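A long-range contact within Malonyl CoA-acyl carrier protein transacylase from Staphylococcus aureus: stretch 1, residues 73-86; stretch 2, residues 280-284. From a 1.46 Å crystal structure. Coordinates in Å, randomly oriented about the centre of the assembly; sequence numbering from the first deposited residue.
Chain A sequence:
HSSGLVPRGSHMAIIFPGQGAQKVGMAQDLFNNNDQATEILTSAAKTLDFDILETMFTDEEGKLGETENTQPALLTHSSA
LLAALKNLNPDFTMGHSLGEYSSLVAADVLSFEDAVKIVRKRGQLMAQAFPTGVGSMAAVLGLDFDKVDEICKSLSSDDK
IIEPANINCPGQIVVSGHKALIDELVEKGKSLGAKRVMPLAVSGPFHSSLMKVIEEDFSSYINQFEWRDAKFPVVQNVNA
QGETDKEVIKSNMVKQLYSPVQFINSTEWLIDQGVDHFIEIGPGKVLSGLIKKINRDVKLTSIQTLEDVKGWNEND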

# COMPACT_ATOMS: atom_id res chain seq x y z
N ALA A 73 -0.72 -12.02 -0.45
CA ALA A 73 0.32 -12.30 -1.46
C ALA A 73 1.37 -11.20 -1.55
O ALA A 73 2.57 -11.48 -1.60
CB ALA A 73 -0.43 -12.40 -2.83
N LEU A 74 0.97 -9.94 -1.50
CA LEU A 74 1.89 -8.83 -1.58
C LEU A 74 2.73 -8.76 -0.30
O LEU A 74 3.93 -8.51 -0.42
CB LEU A 74 1.09 -7.52 -1.74
CG LEU A 74 0.51 -7.28 -3.14
CD1 LEU A 74 -0.65 -6.26 -3.08
CD2 LEU A 74 1.59 -6.80 -4.11
N LEU A 75 2.08 -8.88 0.87
CA LEU A 75 2.88 -8.90 2.10
C LEU A 75 3.94 -9.99 2.06
O LEU A 75 5.10 -9.74 2.49
CB LEU A 75 1.93 -9.09 3.31
CG LEU A 75 2.68 -8.99 4.64
CD1 LEU A 75 2.75 -7.54 5.08
CD2 LEU A 75 1.87 -9.76 5.68
N THR A 76 3.53 -11.19 1.58
CA THR A 76 4.45 -12.31 1.57
C THR A 76 5.61 -12.03 0.61
O THR A 76 6.81 -12.25 0.96
CB THR A 76 3.72 -13.53 1.11
OG1 THR A 76 2.75 -13.82 2.15
CG2 THR A 76 4.67 -14.75 1.00
N HIS A 77 5.35 -11.49 -0.59
CA HIS A 77 6.42 -11.25 -1.56
C HIS A 77 7.37 -10.18 -1.03
O HIS A 77 8.60 -10.38 -1.00
CB HIS A 77 5.77 -10.77 -2.85
CG HIS A 77 6.73 -10.68 -4.03
ND1 HIS A 77 8.06 -11.06 -4.04
CD2 HIS A 77 6.42 -10.23 -5.26
CE1 HIS A 77 8.53 -10.87 -5.28
NE2 HIS A 77 7.54 -10.34 -6.02
N SER A 78 6.86 -9.06 -0.54
CA SER A 78 7.71 -8.00 -0.03
C SER A 78 8.52 -8.47 1.19
O SER A 78 9.71 -8.14 1.31
CB SER A 78 6.88 -6.76 0.36
OG SER A 78 6.45 -6.08 -0.83
N SER A 79 7.86 -9.25 2.06
CA SER A 79 8.59 -9.69 3.29
C SER A 79 9.64 -10.72 2.91
O SER A 79 10.68 -10.84 3.62
CB SER A 79 7.59 -10.30 4.26
OG SER A 79 6.69 -9.25 4.76
N ALA A 80 9.39 -11.54 1.91
CA ALA A 80 10.36 -12.59 1.51
C ALA A 80 11.58 -11.91 0.93
O ALA A 80 12.73 -12.27 1.24
CB ALA A 80 9.72 -13.54 0.46
N LEU A 81 11.37 -10.89 0.10
CA LEU A 81 12.49 -10.09 -0.42
C LEU A 81 13.23 -9.45 0.70
O LEU A 81 14.49 -9.41 0.72
CB LEU A 81 12.06 -9.04 -1.45
CG LEU A 81 11.52 -9.56 -2.76
CD1 LEU A 81 10.82 -8.45 -3.53
CD2 LEU A 81 12.63 -10.10 -3.65
N LEU A 82 12.51 -8.81 1.61
CA LEU A 82 13.12 -8.11 2.73
C LEU A 82 14.01 -9.07 3.54
O LEU A 82 15.12 -8.68 3.88
CB LEU A 82 11.96 -7.44 3.56
CG LEU A 82 12.48 -6.59 4.72
CD1 LEU A 82 13.06 -5.35 4.15
CD2 LEU A 82 11.27 -6.28 5.48
N ALA A 83 13.55 -10.31 3.78
CA ALA A 83 14.28 -11.28 4.67
C ALA A 83 15.60 -11.63 3.92
O ALA A 83 16.57 -11.95 4.60
CB ALA A 83 13.42 -12.46 4.89
N ALA A 84 15.65 -11.57 2.59
CA ALA A 84 16.83 -12.01 1.80
C ALA A 84 17.86 -10.91 1.70
O ALA A 84 19.02 -11.19 1.33
CB ALA A 84 16.44 -12.49 0.40
N LEU A 85 17.48 -9.64 1.90
CA LEU A 85 18.37 -8.51 1.76
C LEU A 85 19.29 -8.33 2.98
O LEU A 85 18.83 -8.29 4.16
CB LEU A 85 17.56 -7.22 1.54
CG LEU A 85 16.85 -7.19 0.17
CD1 LEU A 85 15.76 -6.12 0.18
CD2 LEU A 85 17.94 -6.80 -0.89
N LYS A 86 20.56 -8.15 2.65
CA LYS A 86 21.61 -7.88 3.67
C LYS A 86 21.91 -6.38 3.83
O LYS A 86 22.00 -5.64 2.84
CB LYS A 86 22.91 -8.62 3.31
CG LYS A 86 22.92 -10.10 3.58
CD LYS A 86 24.35 -10.71 3.28
CE LYS A 86 24.33 -12.00 2.39
NZ LYS A 86 23.48 -13.13 2.92
N GLU A 280 12.17 0.66 -3.21
CA GLU A 280 10.88 -0.10 -3.32
C GLU A 280 11.14 -1.59 -3.34
O GLU A 280 12.06 -2.08 -4.02
CB GLU A 280 10.20 0.40 -4.57
CG GLU A 280 8.73 -0.21 -4.69
CD GLU A 280 7.99 0.36 -5.85
OE1 GLU A 280 8.53 1.09 -6.71
OE2 GLU A 280 6.75 0.09 -5.86
N ILE A 281 10.39 -2.33 -2.53
CA ILE A 281 10.67 -3.77 -2.36
C ILE A 281 9.31 -4.51 -2.54
O ILE A 281 8.38 -4.37 -1.71
CB ILE A 281 11.24 -4.06 -0.93
CG1 ILE A 281 12.55 -3.25 -0.83
CG2 ILE A 281 11.43 -5.60 -0.72
CD1 ILE A 281 13.12 -3.35 0.66
N GLY A 282 9.22 -5.29 -3.65
CA GLY A 282 7.92 -5.91 -3.97
C GLY A 282 7.91 -6.07 -5.48
O GLY A 282 8.82 -5.70 -6.19
N PRO A 283 6.81 -6.55 -6.00
CA PRO A 283 6.63 -6.69 -7.39
C PRO A 283 6.32 -5.32 -8.01
O PRO A 283 5.71 -4.44 -7.36
CB PRO A 283 5.34 -7.54 -7.52
CG PRO A 283 4.49 -7.28 -6.31
CD PRO A 283 5.61 -6.95 -5.22
N GLY A 284 6.81 -5.13 -9.26
CA GLY A 284 6.58 -3.85 -9.92
C GLY A 284 7.46 -2.71 -9.42
O GLY A 284 8.26 -2.88 -8.49

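The end of a strand and the loop that follows it pack against one side of a helix. The nearest CA atoms across the contact are those of Ser78 and Gly282, 4.5 Å apart. Almost 200 residues separate the two stretches in sequence, and together they bury 371 Å².

Ser78 makes the one hydrogen bond across the contact. Its side chain is in the m rotamer, which brings OG to 2.7 Å from Ile281 O. The hydroxyl is the donor. Ile281 is the last strand residue before the loop, so the bond ties the helix to the point where the strand ends. Ser79, the next residue, is also m, but its CA-to-CB bond points away from the other stretch. Its OG donates instead to Leu75 O, at 2.8 Å, one helical turn back.

Gly282 fits closely beside Ser78. Its CA is 3.5 Å from Ser78 OG. A CB here would sit 2.8 Å from the same OG, a clash. The backbone angles, phi 151° and psi -177°, call for glycine in their own right, because a CB would also press against the carbonyl O of Ile281. Leu81 CD1 lies 3.5 Å from Gly282 N.

Ile281 is the most heavily covered residue, with 104 Å² buried by the other stretch. Its CA-to-CB bond points toward the helix, and its chi angles are m and t. CG2 lies 3.6 Å from Leu81 CB. The extended chi2 carries CD1 to the C-terminal part of the stretch, where it meets Leu82 CD1 at 4.0 Å and Leu85 CD1 at 3.9 Å. Leu81 and Leu85 are both m, t, and the CA-to-CB bonds of both point toward the other stretch. Leu82 is t, p and starts sideways. Two different leucine conformers thus supply methyls to the same isoleucine CD1.

Pro283 packs against Leu74 and His77, nearer the start of the helical stretch. Its ring is C-gamma endo. The CA-to-CB bond of Leu74 points sideways, but its m, t conformation brings CD2 to 3.7 Å from Pro283 CG. The CA-to-CB bond of His77 points toward the other stretch, and chi1 is t. Its CD2 is 3.4 Å from Pro283 CD, an oblique approach. The carbonyl carbon of Gly282 lies over one face of the imidazole, with Gly282 C 4.3 Å from His77 NE2. The histidine makes no hydrogen bond to the loop, so its part in this contact is packing.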